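Local coordinates for aryl esterase (PDB 2Q0Q), which hydrolyses aryl esters and transfers acyl groups to alcohols in water, working as an oligomeric member of the SGNH hydrolase family, at residues 119-124 with 129-134; 39-44 with 207-212. All coordinates share one frame; numbering follows the deposited sequence.

Interaction 1 of 2, residues 119-124 with 129-134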
loop_
_atom_site.group_PDB
_atom_site.type_symbol
_atom_site.label_atom_id
_atom_site.label_comp_id
_atom_site.label_asym_id
_atom_site.label_seq_id
_atom_site.Cartn_x
_atom_site.Cartn_y
_atom_site.Cartn_z
ATOM N N LEU G 119 11.268 -23.725 10.958
ATOM C CA LEU G 119 10.604 -25.030 10.882
ATOM C C LEU G 119 10.063 -25.345 9.490
ATOM O O LEU G 119 9.978 -26.515 9.107
ATOM C CB LEU G 119 9.474 -25.112 11.899
ATOM C CG LEU G 119 9.940 -25.030 13.352
ATOM C CD1 LEU G 119 8.707 -24.986 14.266
ATOM C CD2 LEU G 119 10.895 -26.182 13.763
ATOM N N THR G 120 9.737 -24.303 8.724
ATOM C CA THR G 120 9.141 -24.446 7.398
ATOM C C THR G 120 10.149 -24.238 6.262
ATOM O O THR G 120 9.737 -24.094 5.107
ATOM C CB THR G 120 7.978 -23.436 7.178
ATOM O OG1 THR G 120 8.463 -22.085 7.254
ATOM C CG2 THR G 120 6.873 -23.657 8.210
ATOM N N SER G 121 11.445 -24.269 6.578
ATOM C CA SER G 121 12.480 -23.853 5.630
ATOM C C SER G 121 13.042 -24.992 4.760
ATOM O O SER G 121 13.978 -24.759 3.962
ATOM C CB SER G 121 13.637 -23.194 6.392
ATOM O OG SER G 121 14.335 -24.129 7.195
ATOM N N ALA G 122 12.511 -26.209 4.926
ATOM C CA ALA G 122 13.042 -27.365 4.210
ATOM C C ALA G 122 13.096 -27.109 2.713
ATOM O O ALA G 122 12.150 -26.571 2.140
ATOM C CB ALA G 122 12.220 -28.590 4.480
ATOM N N GLY G 123 14.210 -27.528 2.100
ATOM C CA GLY G 123 14.411 -27.450 0.662
ATOM C C GLY G 123 14.910 -26.120 0.139
ATOM O O GLY G 123 15.377 -26.067 -0.966
ATOM N N GLY G 124 14.784 -25.040 0.914
ATOM C CA GLY G 124 15.169 -23.704 0.463
ATOM C C GLY G 124 14.685 -23.468 -0.942
ATOM O O GLY G 124 13.520 -23.716 -1.259
ATOM N N TYR G 129 17.529 -30.484 0.759
ATOM C CA TYR G 129 17.983 -30.378 2.144
ATOM C C TYR G 129 16.834 -30.255 3.150
ATOM O O TYR G 129 15.831 -29.571 2.881
ATOM C CB TYR G 129 18.935 -29.172 2.291
ATOM C CG TYR G 129 20.271 -29.332 1.575
ATOM C CD1 TYR G 129 20.782 -28.325 0.769
ATOM C CD2 TYR G 129 21.024 -30.489 1.717
ATOM C CE1 TYR G 129 21.993 -28.453 0.143
ATOM C CE2 TYR G 129 22.249 -30.625 1.092
ATOM C CZ TYR G 129 22.715 -29.605 0.282
ATOM O OH TYR G 129 23.939 -29.743 -0.315
ATOM N N PRO G 130 16.986 -30.892 4.333
ATOM C CA PRO G 130 15.956 -30.819 5.368
ATOM C C PRO G 130 15.998 -29.472 6.098
ATOM O O PRO G 130 16.972 -28.741 5.988
ATOM C CB PRO G 130 16.356 -31.953 6.336
ATOM C CG PRO G 130 17.822 -32.062 6.169
ATOM C CD PRO G 130 18.115 -31.755 4.739
ATOM N N ALA G 131 14.948 -29.152 6.838
ATOM C CA ALA G 131 15.000 -27.979 7.709
ATOM C C ALA G 131 16.004 -28.222 8.840
ATOM O O ALA G 131 16.120 -29.348 9.335
ATOM C CB ALA G 131 13.639 -27.674 8.273
ATOM N N PRO G 132 16.741 -27.169 9.249
ATOM C CA PRO G 132 17.521 -27.270 10.468
ATOM C C PRO G 132 16.657 -27.347 11.708
ATOM O O PRO G 132 15.478 -27.041 11.639
ATOM C CB PRO G 132 18.311 -25.953 10.488
ATOM C CG PRO G 132 17.561 -25.017 9.650
ATOM C CD PRO G 132 16.912 -25.856 8.605
ATOM N N LYS G 133 17.258 -27.748 12.828
ATOM C CA LYS G 133 16.642 -27.548 14.135
ATOM C C LYS G 133 16.755 -26.064 14.526
ATOM O O LYS G 133 17.484 -25.299 13.908
ATOM C CB LYS G 133 17.333 -28.434 15.169
ATOM C CG LYS G 133 17.039 -29.921 15.013
ATOM C CD LYS G 133 17.652 -30.732 16.155
ATOM C CE LYS G 133 17.704 -32.235 15.815
ATOM N NZ LYS G 133 17.666 -33.065 17.048
ATOM N N VAL G 134 15.997 -25.661 15.551
ATOM C CA VAL G 134 16.035 -24.299 16.060
ATOM C C VAL G 134 16.314 -24.331 17.558
ATOM O O VAL G 134 15.933 -25.262 18.254
ATOM C CB VAL G 134 14.715 -23.526 15.765
ATOM C CG1 VAL G 134 13.547 -24.103 16.598
ATOM C CG2 VAL G 134 14.891 -22.007 16.040
#
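Gly123 N donates to Tyr129 O over 2.7 Å, joining the two arms of the alpha-to-beta connection that leads from helix 104-119 into strand 133-138 of the parallel sheet. The bond is bent at the hydrogen (138°). Beside it, Ala122 CB sits 3.6 Å from Ala131 N, and the two methyl groups, Ala122 CB and Ala131 CB, are 4.2 Å apart. Ala131 CB points at the other arm and also meets Ser121 OG at 3.8 Å, while the same Ser121 OG rests 3.4 Å from Pro132 CD. At the last residue of the helix, Leu119 CD2 makes a loose apolar touch with Val134 CG1 at 4.4 Å.

A type II beta turn over Ser121 to Gly124 sets the amide of Gly123 facing its acceptor; Gly123, the third residue of that turn, has the positive phi expected there. Farther out, Tyr129 OH hydrogen-bonds to Arg27 N of the second subunit, tying this loop to the oligomer. Within the chain, the first torsion of Ser121 (chi1 68°) places OG between its own backbone N and carbonyl carbon, where it hydrogen-bonds to Val118 O at the helix end.

Interaction 2 of 2, residues 39-44 with 207-212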
loop_
_atom_site.group_PDB
_atom_site.type_symbol
_atom_site.label_atom_id
_atom_site.label_comp_id
_atom_site.label_asym_id
_atom_site.label_seq_id
_atom_site.Cartn_x
_atom_site.Cartn_y
_atom_site.Cartn_z
ATOM N N ALA G 39 32.565 -21.372 18.124
ATOM C CA ALA G 39 33.255 -22.089 17.052
ATOM C C ALA G 39 34.499 -22.826 17.567
ATOM O O ALA G 39 34.732 -23.990 17.195
ATOM C CB ALA G 39 33.614 -21.121 15.926
ATOM N N GLN G 40 35.286 -22.124 18.401
ATOM C CA GLN G 40 36.478 -22.676 19.090
ATOM C C GLN G 40 36.109 -23.911 19.888
ATOM O O GLN G 40 36.755 -24.962 19.794
ATOM C CB GLN G 40 37.056 -21.691 20.123
ATOM C CG GLN G 40 37.796 -20.475 19.611
ATOM C CD GLN G 40 38.069 -19.470 20.753
ATOM O OE1 GLN G 40 38.428 -19.862 21.875
ATOM N NE2 GLN G 40 37.880 -18.181 20.470
ATOM N N GLN G 41 35.082 -23.747 20.712
ATOM C CA GLN G 41 34.677 -24.777 21.650
ATOM C C GLN G 41 34.145 -26.004 20.924
ATOM O O GLN G 41 34.387 -27.124 21.355
ATOM C CB GLN G 41 33.637 -24.227 22.630
ATOM C CG GLN G 41 34.202 -23.204 23.610
ATOM C CD GLN G 41 35.115 -23.817 24.645
ATOM O OE1 GLN G 41 34.728 -24.718 25.383
ATOM N NE2 GLN G 41 36.333 -23.310 24.717
ATOM N N LEU G 42 33.429 -25.794 19.827
ATOM C CA LEU G 42 32.840 -26.897 19.083
ATOM C C LEU G 42 33.881 -27.638 18.242
ATOM O O LEU G 42 33.846 -28.861 18.140
ATOM C CB LEU G 42 31.722 -26.372 18.190
ATOM C CG LEU G 42 30.416 -26.022 18.881
ATOM C CD1 LEU G 42 29.465 -25.307 17.912
ATOM C CD2 LEU G 42 29.781 -27.279 19.504
ATOM N N GLY G 43 34.791 -26.888 17.634
ATOM C CA GLY G 43 35.871 -27.478 16.853
ATOM C C GLY G 43 35.467 -27.799 15.437
ATOM O O GLY G 43 34.390 -27.413 14.973
ATOM N N ALA G 44 36.356 -28.508 14.748
ATOM C CA ALA G 44 36.277 -28.671 13.310
ATOM C C ALA G 44 35.147 -29.588 12.805
ATOM O O ALA G 44 34.876 -29.616 11.596
ATOM C CB ALA G 44 37.636 -29.143 12.769
ATOM N N ALA G 207 28.558 -22.077 27.106
ATOM C CA ALA G 207 27.286 -22.674 27.467
ATOM C C ALA G 207 26.573 -23.159 26.224
ATOM O O ALA G 207 26.011 -24.247 26.229
ATOM C CB ALA G 207 26.442 -21.667 28.165
ATOM N N LEU G 208 26.571 -22.315 25.193
ATOM C CA LEU G 208 25.907 -22.672 23.930
ATOM C C LEU G 208 26.610 -23.823 23.208
ATOM O O LEU G 208 25.961 -24.583 22.464
ATOM C CB LEU G 208 25.765 -21.448 23.005
ATOM C CG LEU G 208 24.694 -20.415 23.410
ATOM C CD1 LEU G 208 24.805 -19.110 22.597
ATOM C CD2 LEU G 208 23.266 -20.996 23.321
ATOM N N ALA G 209 27.936 -23.912 23.351
ATOM C CA ALA G 209 28.682 -25.037 22.772
ATOM C C ALA G 209 28.097 -26.344 23.336
ATOM O O ALA G 209 27.817 -27.275 22.588
ATOM C CB ALA G 209 30.156 -24.912 23.086
ATOM N N GLU G 210 27.870 -26.407 24.647
ATOM C CA GLU G 210 27.232 -27.585 25.222
ATOM C C GLU G 210 25.818 -27.809 24.651
ATOM O O GLU G 210 25.415 -28.935 24.361
ATOM C CB GLU G 210 27.212 -27.447 26.763
ATOM C CG GLU G 210 26.611 -28.636 27.489
ATOM C CD GLU G 210 25.088 -28.543 27.683
ATOM O OE1 GLU G 210 24.540 -27.404 27.680
ATOM O OE2 GLU G 210 24.460 -29.681 27.679
ATOM N N GLN G 211 25.070 -26.723 24.491
ATOM C CA GLN G 211 23.720 -26.822 23.977
ATOM C C GLN G 211 23.735 -27.393 22.555
ATOM O O GLN G 211 22.952 -28.287 22.253
ATOM C CB GLN G 211 23.057 -25.448 23.973
ATOM C CG GLN G 211 22.744 -24.945 25.361
ATOM C CD GLN G 211 21.512 -25.615 25.901
ATOM O OE1 GLN G 211 20.407 -25.372 25.394
ATOM N NE2 GLN G 211 21.691 -26.511 26.872
ATOM N N VAL G 212 24.618 -26.869 21.698
ATOM C CA VAL G 212 24.751 -27.350 20.320
ATOM C C VAL G 212 25.084 -28.835 20.256
ATOM O O VAL G 212 24.442 -29.591 19.523
ATOM C CB VAL G 212 25.817 -26.555 19.560
ATOM C CG1 VAL G 212 26.149 -27.233 18.210
ATOM C CG2 VAL G 212 25.319 -25.145 19.308
#
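Leu42 packs against Ala209 and Val212 in a helix-to-helix contact that joins helix 34-42 to the C-terminal helix 198-215 on one face of the parallel sheet of this SGNH hydrolase. The side chains of Leu42 and Val212 cross at about a right angle. Both methyls of the leucine meet the same branch of the valine: Leu42 CD1 lies 3.8 Å from Val212 CG1, and Leu42 CD2 lies 3.9 Å from that same Val212 CG1. The valine presents this branch with CG1 anti to its backbone N (chi1 169°). Leu42 CD2 lies 4.3 Å from Ala209 CB and packs 3.7 Å from Ala209 O, a van der Waals contact with a helix carbonyl.

A second hydrocarbon contact lies one residue back on the first helix, where Gln41 CB meets Ala209 CB at 3.6 Å. The small side chain of Ala209 is consistent with the close approach of the helices, Leu42 CA to Ala209 CA 5.9 Å. Leu38 extends the apolar surface by touching Ala209 and Val212, and Val212 continues down to Leu86 and Ile88 of strand 86-90. Arg202 and Val206, also on helix 198-215, take up the rest of the Gln41 side chain.

Polar pairing between the helices appears beside the two segments, where Gln41 O receives a weak hydrogen bond from Arg213 NH2 of helix 198-215. Within the two segments, then, cohesion comes from the fit of methyl and methylene groups and their removal from water, and the contact depends on shape complementarity, with little directional constraint.

The two contacts differ in setting and in chemistry. Interaction 2 is buried and joins two helices far apart in sequence, whereas interaction 1 is only partly buried and closes a short local loop with just four residues between its segments. One backbone hydrogen bond crosses interaction 1, with apolar contacts beside it; side-chain hydrocarbon carries interaction 2. Interaction 1 also borders another subunit, while no other chain of the assembly touches the segments of interaction 2. They share no helix or strand, and their centres are 21 Å apart, yet Lys133 NZ hydrogen-bonds to Leu215 O, on the helix that carries 207-212, and both contacts adjoin strand 86-90.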